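Local coordinates for protein SusD homolog (Bacteroides thetaiotaomicron, PDB 4MRU) that probably binds mucin O-glycans at the cell surface, as a SusD-like outer-membrane lipoprotein with a TPR-like helical fold, at residues Thr326-Ala331 / Trp420-Pro425; Ala262-Tyr267 / Lys278-Val283; Arg205-Leu210 / Gln220-Lys225; Met118-Asp123 / Phe424-Glu429. All coordinates share one frame; numbering follows the deposited sequence. Where two conformers were deposited one is given.

Contact 1: residues Thr326-Ala331 / Trp420-Pro425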
loop_
_atom_site.group_PDB
_atom_site.type_symbol
_atom_site.label_atom_id
_atom_site.label_comp_id
_atom_site.label_asym_id
_atom_site.label_seq_id
_atom_site.Cartn_x
_atom_site.Cartn_y
_atom_site.Cartn_z
ATOM N N THR A 326 3.702 9.688 -3.226
ATOM C CA THR A 326 3.374 10.939 -3.872
ATOM C C THR A 326 3.116 12.086 -2.892
ATOM O O THR A 326 2.829 11.907 -1.702
ATOM C CB THR A 326 2.107 10.820 -4.707
ATOM O OG1 THR A 326 0.987 10.626 -3.815
ATOM C CG2 THR A 326 2.242 9.702 -5.723
ATOM N N ALA A 327 3.228 13.276 -3.432
ATOM C CA ALA A 327 2.875 14.499 -2.703
ATOM C C ALA A 327 1.471 14.445 -2.144
ATOM O O ALA A 327 1.251 14.903 -1.043
ATOM C CB ALA A 327 3.034 15.700 -3.606
ATOM N N SER A 328 0.513 13.896 -2.882
ATOM C CA SER A 328 -0.859 13.762 -2.364
ATOM C C SER A 328 -0.894 12.921 -1.092
ATOM O O SER A 328 -1.494 13.304 -0.095
ATOM C CB SER A 328 -1.789 13.137 -3.409
ATOM O OG SER A 328 -3.096 13.019 -2.914
ATOM N N GLU A 329 -0.206 11.791 -1.098
ATOM C CA GLU A 329 -0.199 10.905 0.093
ATOM C C GLU A 329 0.390 11.633 1.298
ATOM O O GLU A 329 -0.147 11.605 2.422
ATOM C CB GLU A 329 0.566 9.598 -0.153
ATOM C CG GLU A 329 0.625 8.705 1.116
ATOM C CD GLU A 329 1.519 7.430 1.067
ATOM O OE1 GLU A 329 2.022 7.021 -0.004
ATOM O OE2 GLU A 329 1.725 6.834 2.158
ATOM N N VAL A 330 1.484 12.348 1.067
ATOM C CA VAL A 330 2.145 13.110 2.142
ATOM C C VAL A 330 1.226 14.204 2.700
ATOM O O VAL A 330 1.122 14.367 3.900
ATOM C CB VAL A 330 3.477 13.712 1.628
ATOM C CG1 VAL A 330 4.027 14.768 2.583
ATOM C CG2 VAL A 330 4.476 12.603 1.473
ATOM N N ALA A 331 0.481 14.879 1.819
ATOM C CA ALA A 331 -0.481 15.866 2.258
ATOM C C ALA A 331 -1.578 15.236 3.131
ATOM O O ALA A 331 -1.971 15.827 4.120
ATOM C CB ALA A 331 -1.092 16.614 1.065
ATOM N N TRP A 420 -7.003 7.012 -0.071
ATOM C CA TRP A 420 -7.226 5.689 -0.744
ATOM C C TRP A 420 -7.507 5.803 -2.235
ATOM O O TRP A 420 -6.961 5.008 -3.041
ATOM C CB TRP A 420 -8.359 4.977 -0.034
ATOM C CG TRP A 420 -8.932 3.774 -0.610
ATOM C CD1 TRP A 420 -8.443 2.525 -0.547
ATOM C CD2 TRP A 420 -10.218 3.673 -1.212
ATOM N NE1 TRP A 420 -9.327 1.635 -1.094
ATOM C CE2 TRP A 420 -10.431 2.313 -1.508
ATOM C CE3 TRP A 420 -11.226 4.604 -1.509
ATOM C CZ2 TRP A 420 -11.574 1.866 -2.117
ATOM C CZ3 TRP A 420 -12.392 4.150 -2.075
ATOM C CH2 TRP A 420 -12.565 2.795 -2.376
ATOM N N ILE A 421 -8.345 6.764 -2.618
ATOM C CA ILE A 421 -8.538 7.071 -4.014
ATOM C C ILE A 421 -7.196 7.517 -4.670
ATOM O O ILE A 421 -6.807 7.045 -5.753
ATOM C CB ILE A 421 -9.604 8.151 -4.207
ATOM C CG1 ILE A 421 -10.984 7.620 -3.777
ATOM C CG2 ILE A 421 -9.588 8.620 -5.660
ATOM C CD1 ILE A 421 -12.069 8.683 -3.791
ATOM N N ALA A 422 -6.500 8.441 -4.012
ATOM C CA ALA A 422 -5.227 8.951 -4.532
ATOM C C ALA A 422 -4.078 7.925 -4.591
ATOM O O ALA A 422 -3.147 8.059 -5.354
ATOM C CB ALA A 422 -4.782 10.154 -3.706
ATOM N N LEU A 423 -4.162 6.907 -3.752
ATOM C CA LEU A 423 -3.158 5.858 -3.689
ATOM C C LEU A 423 -3.272 4.793 -4.782
ATOM O O LEU A 423 -2.363 3.996 -4.978
ATOM C CB LEU A 423 -3.277 5.149 -2.310
ATOM C CG LEU A 423 -2.465 5.731 -1.168
ATOM C CD1 LEU A 423 -2.960 5.145 0.163
ATOM C CD2 LEU A 423 -0.965 5.469 -1.359
ATOM N N PHE A 424 -4.431 4.710 -5.433
ATOM C CA PHE A 424 -4.684 3.621 -6.370
ATOM C C PHE A 424 -3.518 3.571 -7.352
ATOM O O PHE A 424 -3.159 4.599 -7.867
ATOM C CB PHE A 424 -6.013 3.881 -7.064
ATOM C CG PHE A 424 -6.356 2.895 -8.140
ATOM C CD1 PHE A 424 -6.974 1.689 -7.827
ATOM C CD2 PHE A 424 -6.119 3.182 -9.457
ATOM C CE1 PHE A 424 -7.333 0.786 -8.827
ATOM C CE2 PHE A 424 -6.459 2.258 -10.473
ATOM C CZ PHE A 424 -7.068 1.073 -10.138
ATOM N N PRO A 425 -2.957 2.385 -7.654
ATOM C CA PRO A 425 -3.292 0.991 -7.267
ATOM C C PRO A 425 -2.381 0.375 -6.182
ATOM O O PRO A 425 -2.116 -0.834 -6.197
ATOM C CB PRO A 425 -3.084 0.240 -8.594
ATOM C CG PRO A 425 -1.821 0.930 -9.133
ATOM C CD PRO A 425 -1.959 2.402 -8.733
HETATM O O HOH W 1 -0.493 8.438 -3.868
#
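The carboxylate of Glu329 meets Leu423 with the methyl CD2 above its plane, shifted toward OE1, and the OE1 to CD2 distance is 3.6 Å. The other oxygen, OE2, is held in a salt bridge by Arg205. Beyond the touching pair, the Phe424 ring has Pro425 CB over the centre of one face, and it meets the rings of Tyr57 and Phe280 edge-to-face. Glu329 is extended, with CG anti to the backbone N (chi1 177°). This carries its carboxylate away from its own helix to cross Leu423.

The preceding residue, Ser328, brings OG to 3.4 Å from Ala422 CB in the conformer described. That hydroxyl is hydrogen-bonded to Gly355 O, so the methyl group is only a packing neighbour. A water bridges the two segments, from the Thr326 hydroxyl to the Ala422 carbonyl. It sits 2.6 Å from Thr326 OG1 and donates to Ala422 O at 3.1 Å. Thr326 is the N-cap of helix 327-339, and its OG1 also accepts from Glu329 N at 3.2 Å. One hydroxyl therefore caps a helix start and holds the bridging water near the end of helix 408-423.

The contact is buried. Helix 348-363 packs beside it through Ser359, which touches both Ser328 and Ala422. Helix 427-437 flanks the other pair through Glu429, which touches both Glu329 and Leu423.

Contact 2: residues Ala262-Tyr267 / Lys278-Val283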
loop_
_atom_site.group_PDB
_atom_site.type_symbol
_atom_site.label_atom_id
_atom_site.label_comp_id
_atom_site.label_asym_id
_atom_site.label_seq_id
_atom_site.Cartn_x
_atom_site.Cartn_y
_atom_site.Cartn_z
ATOM N N ALA A 262 -15.628 -3.420 -6.883
ATOM C CA ALA A 262 -16.849 -2.676 -6.703
ATOM C C ALA A 262 -16.634 -1.449 -5.820
ATOM O O ALA A 262 -17.254 -0.402 -6.040
ATOM C CB ALA A 262 -17.905 -3.556 -6.083
ATOM N N ASP A 263 -15.786 -1.593 -4.807
ATOM C CA ASP A 263 -15.693 -0.553 -3.777
ATOM C C ASP A 263 -15.208 0.746 -4.355
ATOM O O ASP A 263 -15.859 1.786 -4.208
ATOM C CB ASP A 263 -14.769 -0.987 -2.641
ATOM C CG ASP A 263 -15.183 -2.307 -2.039
ATOM O OD1 ASP A 263 -14.798 -3.379 -2.580
ATOM O OD2 ASP A 263 -15.901 -2.238 -1.033
ATOM N N ILE A 264 -14.076 0.716 -5.035
ATOM C CA ILE A 264 -13.514 1.962 -5.562
ATOM C C ILE A 264 -14.449 2.601 -6.610
ATOM O O ILE A 264 -14.592 3.827 -6.663
ATOM C CB ILE A 264 -12.094 1.787 -6.099
ATOM C CG1 ILE A 264 -11.496 3.184 -6.379
ATOM C CG2 ILE A 264 -12.072 0.882 -7.339
ATOM C CD1 ILE A 264 -10.008 3.212 -6.444
ATOM N N ILE A 265 -15.155 1.783 -7.377
ATOM C CA ILE A 265 -16.168 2.308 -8.294
ATOM C C ILE A 265 -17.395 2.931 -7.586
ATOM O O ILE A 265 -17.908 3.961 -8.041
ATOM C CB ILE A 265 -16.624 1.215 -9.278
ATOM C CG1 ILE A 265 -15.449 0.730 -10.105
ATOM C CG2 ILE A 265 -17.717 1.737 -10.197
ATOM C CD1 ILE A 265 -14.920 1.732 -11.097
ATOM N N CYS A 266 -17.872 2.327 -6.496
ATOM C CA CYS A 266 -18.977 2.893 -5.738
ATOM C C CYS A 266 -18.671 4.293 -5.235
ATOM O O CYS A 266 -19.492 5.209 -5.364
ATOM C CB CYS A 266 -19.319 2.032 -4.512
ATOM S SG CYS A 266 -20.195 0.528 -4.933
ATOM N N TYR A 267 -17.489 4.468 -4.646
ATOM C CA TYR A 267 -17.106 5.767 -4.184
ATOM C C TYR A 267 -16.926 6.754 -5.364
ATOM O O TYR A 267 -17.485 7.822 -5.336
ATOM C CB TYR A 267 -15.805 5.726 -3.398
ATOM C CG TYR A 267 -15.924 5.204 -1.995
ATOM C CD1 TYR A 267 -15.979 3.834 -1.724
ATOM C CD2 TYR A 267 -15.978 6.096 -0.905
ATOM C CE1 TYR A 267 -16.048 3.364 -0.437
ATOM C CE2 TYR A 267 -16.080 5.621 0.381
ATOM C CZ TYR A 267 -16.123 4.279 0.622
ATOM O OH TYR A 267 -16.190 3.871 1.925
ATOM N N LYS A 278 -8.846 8.653 -15.963
ATOM C CA LYS A 278 -7.404 8.435 -15.846
ATOM C C LYS A 278 -7.092 7.124 -15.109
ATOM O O LYS A 278 -6.013 6.582 -15.256
ATOM C CB LYS A 278 -6.753 9.588 -15.094
ATOM C CG LYS A 278 -7.056 10.983 -15.723
ATOM C CD LYS A 278 -6.369 11.124 -17.039
ATOM C CE LYS A 278 -6.498 12.546 -17.605
ATOM N NZ LYS A 278 -7.896 13.015 -17.551
ATOM N N TYR A 279 -8.033 6.634 -14.328
ATOM C CA TYR A 279 -7.820 5.389 -13.538
ATOM C C TYR A 279 -8.261 4.101 -14.235
ATOM O O TYR A 279 -7.644 3.051 -14.058
ATOM C CB TYR A 279 -8.618 5.453 -12.262
ATOM C CG TYR A 279 -8.015 6.253 -11.125
ATOM C CD1 TYR A 279 -7.148 7.324 -11.357
ATOM C CD2 TYR A 279 -8.315 5.921 -9.804
ATOM C CE1 TYR A 279 -6.581 8.044 -10.294
ATOM C CE2 TYR A 279 -7.750 6.636 -8.743
ATOM C CZ TYR A 279 -6.890 7.703 -9.018
ATOM O OH TYR A 279 -6.332 8.431 -7.986
ATOM N N PHE A 280 -9.380 4.178 -14.966
ATOM C CA PHE A 280 -10.108 3.013 -15.443
ATOM C C PHE A 280 -10.483 3.094 -16.904
ATOM O O PHE A 280 -10.600 4.181 -17.471
ATOM C CB PHE A 280 -11.431 2.873 -14.704
ATOM C CG PHE A 280 -11.336 3.032 -13.216
ATOM C CD1 PHE A 280 -10.473 2.250 -12.465
ATOM C CD2 PHE A 280 -12.182 3.917 -12.557
ATOM C CE1 PHE A 280 -10.401 2.378 -11.092
ATOM C CE2 PHE A 280 -12.109 4.052 -11.188
ATOM C CZ PHE A 280 -11.213 3.282 -10.455
ATOM N N THR A 281 -10.621 1.928 -17.525
ATOM C CA THR A 281 -11.266 1.823 -18.809
ATOM C C THR A 281 -12.795 1.774 -18.610
ATOM O O THR A 281 -13.308 1.402 -17.528
ATOM C CB THR A 281 -10.838 0.545 -19.557
ATOM O OG1 THR A 281 -11.250 -0.593 -18.799
ATOM C CG2 THR A 281 -9.339 0.492 -19.716
ATOM N N LYS A 282 -13.501 2.192 -19.655
ATOM C CA LYS A 282 -14.942 2.092 -19.738
ATOM C C LYS A 282 -15.349 0.778 -20.341
ATOM O O LYS A 282 -14.638 0.253 -21.196
ATOM C CB LYS A 282 -15.494 3.200 -20.637
ATOM C CG LYS A 282 -15.478 4.576 -20.000
ATOM C CD LYS A 282 -16.361 5.526 -20.798
ATOM C CE LYS A 282 -16.664 6.799 -20.013
ATOM N NZ LYS A 282 -17.421 7.799 -20.835
ATOM N N VAL A 283 -16.492 0.254 -19.886
ATOM C CA VAL A 283 -17.127 -0.884 -20.468
ATOM C C VAL A 283 -18.247 -0.292 -21.271
ATOM O O VAL A 283 -18.983 0.532 -20.754
ATOM C CB VAL A 283 -17.795 -1.799 -19.442
ATOM C CG1 VAL A 283 -18.529 -2.910 -20.192
ATOM C CG2 VAL A 283 -16.808 -2.378 -18.451
#
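Ile264 and Ile265 pack on Phe280 in a purely apolar contact. It joins the first turn of helix 262-270 to the point where the chain leaves helix 276-279. Phe280 is the first residue past that short helix to abandon helical geometry, and its ring turns back toward the isoleucines.

The ring is held from both sides. Over one face lies Ile265 CD1, 4.0 Å from the ring centroid and 24° off the normal, a CH-pi contact displaced toward the rim. Its closest ring atom is Phe280 CE2, 3.6 Å from Ile265 CD1. Tyr279 CB covers the centre of the opposite face. Ile264 approaches obliquely at the far end of the ring, with its CG2 4.0 Å from Phe280 CZ. Phe280 reaches this place because its CG stands anti to the carbonyl carbon (chi1 -46°). The CZ atom also lies at the edge of the Tyr279 ring, in its plane.

Val260 of strand 258-260 touches both Ile265 and Phe280, and Phe424 meets the Phe280 ring edge-to-face. Losing the Phe280 ring to an alanine here is likely to open a gap between the two isoleucines and Tyr279, and to take away one of the aromatic neighbours of Phe424. With no polar group at the interface, the join depends on shape and on the exclusion of water, and the CH-pi contact adds a modest directional term.

Contact 3: residues Arg205-Leu210 / Gln220-Lys225. With EDO (1,2-ethanediol), chain F.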
loop_
_atom_site.group_PDB
_atom_site.type_symbol
_atom_site.label_atom_id
_atom_site.label_comp_id
_atom_site.label_asym_id
_atom_site.label_seq_id
_atom_site.Cartn_x
_atom_site.Cartn_y
_atom_site.Cartn_z
ATOM N N ARG A 205 5.012 8.342 7.064
ATOM C CA ARG A 205 4.054 7.263 6.865
ATOM C C ARG A 205 4.123 6.248 8.012
ATOM O O ARG A 205 3.129 5.876 8.578
ATOM C CB ARG A 205 4.349 6.550 5.555
ATOM C CG ARG A 205 3.406 5.412 5.270
ATOM C CD ARG A 205 3.969 4.461 4.204
ATOM N NE ARG A 205 3.589 4.880 2.862
ATOM C CZ ARG A 205 4.003 4.267 1.754
ATOM N NH1 ARG A 205 4.825 3.224 1.845
ATOM N NH2 ARG A 205 3.599 4.702 0.567
HETATM N N MSE A 206 5.338 5.819 8.327
HETATM C CA MSE A 206 5.549 4.818 9.362
HETATM C C MSE A 206 5.215 5.345 10.739
HETATM O O MSE A 206 4.639 4.621 11.549
HETATM C CB MSE A 206 7.003 4.403 9.309
HETATM C CG MSE A 206 7.296 3.566 8.068
HETATM SE SE MSE A 206 9.247 3.215 7.962
HETATM C CE MSE A 206 9.637 2.780 9.852
ATOM N N ALA A 207 5.515 6.605 11.007
ATOM C CA ALA A 207 5.069 7.224 12.263
ATOM C C ALA A 207 3.552 7.186 12.394
ATOM O O ALA A 207 3.020 6.828 13.448
ATOM C CB ALA A 207 5.597 8.650 12.377
HETATM N N MSE A 208 2.817 7.570 11.346
HETATM C CA MSE A 208 1.353 7.640 11.448
HETATM C C MSE A 208 0.772 6.253 11.691
HETATM O O MSE A 208 -0.189 6.100 12.438
HETATM C CB MSE A 208 0.760 8.263 10.166
HETATM C CG MSE A 208 -0.669 8.742 10.376
HETATM SE SE MSE A 208 -0.753 10.269 11.649
HETATM C CE MSE A 208 0.483 11.464 10.731
ATOM N N ARG A 209 1.439 5.240 11.168
ATOM C CA ARG A 209 1.035 3.847 11.297
ATOM C C ARG A 209 0.951 3.443 12.748
ATOM O O ARG A 209 0.105 2.624 13.082
ATOM C CB ARG A 209 1.997 2.900 10.553
ATOM C CG ARG A 209 1.430 1.498 10.394
ATOM C CD ARG A 209 0.532 1.323 9.153
ATOM N NE ARG A 209 1.377 1.150 7.977
ATOM C CZ ARG A 209 1.315 1.799 6.827
ATOM N NH1 ARG A 209 0.378 2.709 6.564
ATOM N NH2 ARG A 209 2.213 1.478 5.899
ATOM N N LEU A 210 1.793 4.041 13.603
ATOM C CA LEU A 210 1.880 3.635 14.997
ATOM C C LEU A 210 1.092 4.523 15.974
ATOM O O LEU A 210 1.282 4.433 17.212
ATOM C CB LEU A 210 3.348 3.607 15.445
ATOM C CG LEU A 210 4.344 2.890 14.524
ATOM C CD1 LEU A 210 5.703 2.820 15.203
ATOM C CD2 LEU A 210 3.846 1.519 14.136
ATOM N N GLN A 220 4.824 10.548 17.040
ATOM C CA GLN A 220 4.543 11.967 16.830
ATOM C C GLN A 220 5.834 12.796 16.625
ATOM O O GLN A 220 5.902 13.630 15.716
ATOM C CB GLN A 220 3.720 12.504 17.991
ATOM C CG GLN A 220 3.389 13.973 17.826
ATOM C CD GLN A 220 2.632 14.545 18.978
ATOM O OE1 GLN A 220 1.983 13.811 19.775
ATOM N NE2 GLN A 220 2.663 15.876 19.073
ATOM N N SER A 221 6.847 12.536 17.446
ATOM C CA SER A 221 8.124 13.237 17.410
ATOM C C SER A 221 8.834 12.940 16.110
ATOM O O SER A 221 9.304 13.835 15.449
ATOM C CB SER A 221 8.984 12.808 18.596
ATOM O OG SER A 221 10.245 13.386 18.531
ATOM N N ILE A 222 8.831 11.669 15.721
ATOM C CA ILE A 222 9.424 11.264 14.430
ATOM C C ILE A 222 8.729 11.982 13.275
ATOM O O ILE A 222 9.404 12.560 12.402
ATOM C CB ILE A 222 9.368 9.740 14.257
ATOM C CG1 ILE A 222 10.364 9.076 15.218
ATOM C CG2 ILE A 222 9.648 9.310 12.811
ATOM C CD1 ILE A 222 10.042 7.611 15.496
ATOM N N ALA A 223 7.397 12.005 13.293
ATOM C CA ALA A 223 6.631 12.674 12.222
ATOM C C ALA A 223 6.924 14.162 12.132
ATOM O O ALA A 223 7.128 14.701 11.045
ATOM C CB ALA A 223 5.145 12.462 12.433
ATOM N N GLU A 224 6.931 14.824 13.287
ATOM C CA GLU A 224 7.209 16.232 13.341
ATOM C C GLU A 224 8.618 16.553 12.833
ATOM O O GLU A 224 8.804 17.483 12.045
ATOM C CB GLU A 224 7.002 16.769 14.775
ATOM C CG GLU A 224 5.519 16.781 15.130
ATOM C CD GLU A 224 5.212 17.135 16.576
ATOM O OE1 GLU A 224 6.102 17.064 17.450
ATOM O OE2 GLU A 224 4.044 17.437 16.875
ATOM N N LYS A 225 9.608 15.786 13.256
ATOM C CA LYS A 225 10.976 16.026 12.793
ATOM C C LYS A 225 11.112 15.771 11.290
ATOM O O LYS A 225 11.847 16.499 10.586
ATOM C CB LYS A 225 12.000 15.178 13.536
ATOM C CG LYS A 225 12.193 15.672 14.956
ATOM C CD LYS A 225 13.066 14.699 15.770
ATOM C CE LYS A 225 13.221 15.185 17.209
ATOM N NZ LYS A 225 14.398 14.569 17.877
HETATM C C1 EDO F . 6.509 2.024 -0.820
HETATM O O1 EDO F . 5.775 1.150 0.045
HETATM C C2 EDO F . 5.677 2.053 -2.056
HETATM O O2 EDO F . 4.464 2.643 -1.624
#
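A helical hairpin brings Ala207 of helix 192-209 against Ala223 and Ile222 of helix 216-229. The two helices follow each other in the chain and run antiparallel, as is common in TPR-like helical folds. Their backbones come close, with the CA atoms of Ala207 and Ala223 5.7 Å apart. The methyl groups meet directly, Ala207 CB to Ala223 CB at 3.8 Å. Ile222 adds its CG2 branch, which lies 4.1 Å from Ala207 CB. That branch stands anti to the backbone N, while CG1 is anti to the carbonyl carbon (chi1 -71°).

On the second helix, Gln220 NE2 donates to Glu224 OE2 one turn on, at 3.0 Å and nearly straight (171°). The acceptor lies in the plane of the Gln220 amide, but the carboxylate is met from above its own plane. Asn343 N is a further donor to the same oxygen. Trp342 touches both Gln220 and Ala223.

Away from the hairpin contact, Arg205 turns its guanidinium to a bound ethanediol, probably from the crystallisation liquor. NH1 donates to O1 at 2.9 Å, and O1 lies at the guanidinium edge. NH2 donates to O2 at 3.1 Å. NE pairs with Glu329 OE2.

The chemistry is thus split. The alanine pair lets the two helices approach closely, while the arginine of the first helix serves a polar layer deeper in the protein.

Contact 4: residues Met118-Asp123 / Phe424-Glu429. With EDO (1,2-ethanediol), chain F.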
loop_
_atom_site.group_PDB
_atom_site.type_symbol
_atom_site.label_atom_id
_atom_site.label_comp_id
_atom_site.label_asym_id
_atom_site.label_seq_id
_atom_site.Cartn_x
_atom_site.Cartn_y
_atom_site.Cartn_z
HETATM N N MSE A 118 10.858 -3.809 3.164
HETATM C CA MSE A 118 10.435 -4.616 4.286
HETATM C C MSE A 118 9.378 -3.957 5.164
HETATM O O MSE A 118 8.705 -4.655 5.940
HETATM C CB MSE A 118 11.647 -4.936 5.144
HETATM C CG MSE A 118 12.654 -5.830 4.420
HETATM SE SE MSE A 118 11.830 -7.564 3.903
HETATM C CE MSE A 118 13.164 -8.179 2.575
ATOM N N GLN A 119 9.216 -2.641 5.084
ATOM C CA GLN A 119 8.083 -1.993 5.768
ATOM C C GLN A 119 6.764 -2.648 5.323
ATOM O O GLN A 119 5.857 -2.919 6.134
ATOM C CB GLN A 119 8.074 -0.473 5.527
ATOM C CG GLN A 119 6.835 0.290 6.033
ATOM C CD GLN A 119 5.886 0.586 4.892
ATOM O OE1 GLN A 119 6.148 1.461 4.072
ATOM N NE2 GLN A 119 4.798 -0.164 4.804
ATOM N N ARG A 120 6.668 -2.954 4.044
ATOM C CA ARG A 120 5.475 -3.563 3.485
ATOM C C ARG A 120 5.321 -4.985 4.037
ATOM O O ARG A 120 4.225 -5.412 4.410
ATOM C CB ARG A 120 5.531 -3.594 1.972
ATOM C CG ARG A 120 5.301 -2.253 1.284
ATOM C CD ARG A 120 6.006 -2.157 -0.039
ATOM N NE ARG A 120 5.756 -3.330 -0.898
ATOM C CZ ARG A 120 4.681 -3.471 -1.669
ATOM N NH1 ARG A 120 3.708 -2.555 -1.665
ATOM N NH2 ARG A 120 4.544 -4.553 -2.380
ATOM N N VAL A 121 6.414 -5.724 4.084
ATOM C CA VAL A 121 6.349 -7.113 4.513
ATOM C C VAL A 121 5.949 -7.247 5.982
ATOM O O VAL A 121 5.108 -8.060 6.315
ATOM C CB VAL A 121 7.693 -7.833 4.254
ATOM C CG1 VAL A 121 7.647 -9.277 4.692
ATOM C CG2 VAL A 121 8.034 -7.744 2.756
ATOM N N THR A 122 6.537 -6.450 6.880
ATOM C CA THR A 122 6.105 -6.545 8.261
ATOM C C THR A 122 4.634 -6.079 8.403
ATOM O O THR A 122 3.909 -6.634 9.224
ATOM C CB THR A 122 6.990 -5.794 9.281
ATOM O OG1 THR A 122 6.487 -6.055 10.608
ATOM C CG2 THR A 122 7.016 -4.324 9.061
ATOM N N ASP A 123 4.217 -5.093 7.633
ATOM C CA ASP A 123 2.811 -4.658 7.698
ATOM C C ASP A 123 1.833 -5.748 7.275
ATOM O O ASP A 123 0.715 -5.819 7.806
ATOM C CB ASP A 123 2.563 -3.404 6.853
ATOM C CG ASP A 123 3.075 -2.130 7.521
ATOM O OD1 ASP A 123 3.513 -2.190 8.694
ATOM O OD2 ASP A 123 3.058 -1.090 6.841
ATOM N N PHE A 424 -4.431 4.710 -5.433
ATOM C CA PHE A 424 -4.684 3.621 -6.370
ATOM C C PHE A 424 -3.518 3.571 -7.352
ATOM O O PHE A 424 -3.159 4.599 -7.867
ATOM C CB PHE A 424 -6.013 3.881 -7.064
ATOM C CG PHE A 424 -6.356 2.895 -8.140
ATOM C CD1 PHE A 424 -6.974 1.689 -7.827
ATOM C CD2 PHE A 424 -6.119 3.182 -9.457
ATOM C CE1 PHE A 424 -7.333 0.786 -8.827
ATOM C CE2 PHE A 424 -6.459 2.258 -10.473
ATOM C CZ PHE A 424 -7.068 1.073 -10.138
ATOM N N PRO A 425 -2.957 2.385 -7.654
ATOM C CA PRO A 425 -3.292 0.991 -7.267
ATOM C C PRO A 425 -2.381 0.375 -6.182
ATOM O O PRO A 425 -2.116 -0.834 -6.197
ATOM C CB PRO A 425 -3.084 0.240 -8.594
ATOM C CG PRO A 425 -1.821 0.930 -9.133
ATOM C CD PRO A 425 -1.959 2.402 -8.733
ATOM N N ASN A 426 -1.918 1.191 -5.233
ATOM C CA ASN A 426 -1.036 0.760 -4.136
ATOM C C ASN A 426 -1.874 0.063 -3.001
ATOM O O ASN A 426 -2.170 0.652 -1.945
ATOM C CB ASN A 426 -0.284 1.956 -3.602
ATOM C CG ASN A 426 0.862 1.593 -2.650
ATOM O OD1 ASN A 426 0.968 0.486 -2.137
ATOM N ND2 ASN A 426 1.711 2.556 -2.412
ATOM N N GLY A 427 -2.256 -1.182 -3.251
ATOM C CA GLY A 427 -3.212 -1.892 -2.399
ATOM C C GLY A 427 -2.633 -2.253 -1.058
ATOM O O GLY A 427 -3.356 -2.322 -0.069
ATOM N N ILE A 428 -1.320 -2.523 -0.998
ATOM C CA ILE A 428 -0.741 -2.936 0.283
ATOM C C ILE A 428 -0.826 -1.733 1.235
ATOM O O ILE A 428 -1.282 -1.851 2.378
ATOM C CB ILE A 428 0.688 -3.480 0.180
ATOM C CG1 ILE A 428 0.729 -4.791 -0.639
ATOM C CG2 ILE A 428 1.278 -3.737 1.577
ATOM C CD1 ILE A 428 -0.037 -5.984 -0.062
ATOM N N GLU A 429 -0.467 -0.547 0.771
ATOM C CA GLU A 429 -0.568 0.627 1.650
ATOM C C GLU A 429 -2.010 0.938 2.048
ATOM O O GLU A 429 -2.263 1.225 3.218
ATOM C CB GLU A 429 0.037 1.855 1.004
ATOM C CG GLU A 429 -0.065 3.126 1.853
ATOM C CD GLU A 429 0.688 3.031 3.188
ATOM O OE1 GLU A 429 1.533 2.132 3.397
ATOM O OE2 GLU A 429 0.408 3.842 4.072
HETATM C C1 EDO F . 6.509 2.024 -0.820
HETATM O O1 EDO F . 5.775 1.150 0.045
HETATM C C2 EDO F . 5.677 2.053 -2.056
HETATM O O2 EDO F . 4.464 2.643 -1.624
HETATM O O HOH W 2 2.757 0.073 2.500
HETATM O O HOH W 3 3.128 -0.084 -0.334
HETATM O O HOH W 4 1.036 -2.032 -2.984
#
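Ile428 and Arg120 bury the most surface here, and their side chains cross at about a right angle. Arg120 NH1 lies 3.7 Å from Ile428 CB, and the Ile428 CG2 methyl sits over one face of the guanidinium. The arginine chain bends at chi3 (49°) to lay its head there. Its NH2 forms a salt bridge with Glu47.

At the guanidinium edge, NH1 donates to two waters, one at 2.9 Å and one at 3.0 Å. The first donates to Asn426 OD1, and the second can do so as well. The second also accepts from Ile428 N. Asn426 is the N-cap of helix 427-437, though its bond from Glu429 N is weak at 3.4 Å. Its ND2 donates to ethanediol O2 at 2.9 Å. Both waters would probably lose their shared acceptor, and the helix start its weak cap, with an alanine in place of Asn426.

Glu429 is reached through another water, which accepts from Gln119 NE2 at 3.1 Å and donates to Glu429 OE1 at 2.6 Å. That carboxylate and Asp123 both pair with Arg209, which probably offsets the repulsion between them. The contact thus combines apolar packing of Ile428 on the arginine with water-mediated polar links.

How the contacts relate
Contact 4 lies near the middle of the chain, about 3 Å from its centre, and the others lie farther out. The centres of contacts 1 and 4 are about 13 Å apart. Those of contacts 3 and 4 are about 17 Å apart, and those of contacts 2 and 4 about 21 Å. Contacts 2 and 3 stand on opposite sides of the chain's centre, with centres about 32 Å apart. Along the chain contact 3 closes first, then contact 2, and contact 1 opens after both. Contact 4 encloses contacts 2 and 3. Contacts 1 and 4 share Phe424 and Pro425, between helices 408-423 and 427-437. This turn links the aromatic packing round contact 2 to the buried charges joining contacts 1, 3 and 4.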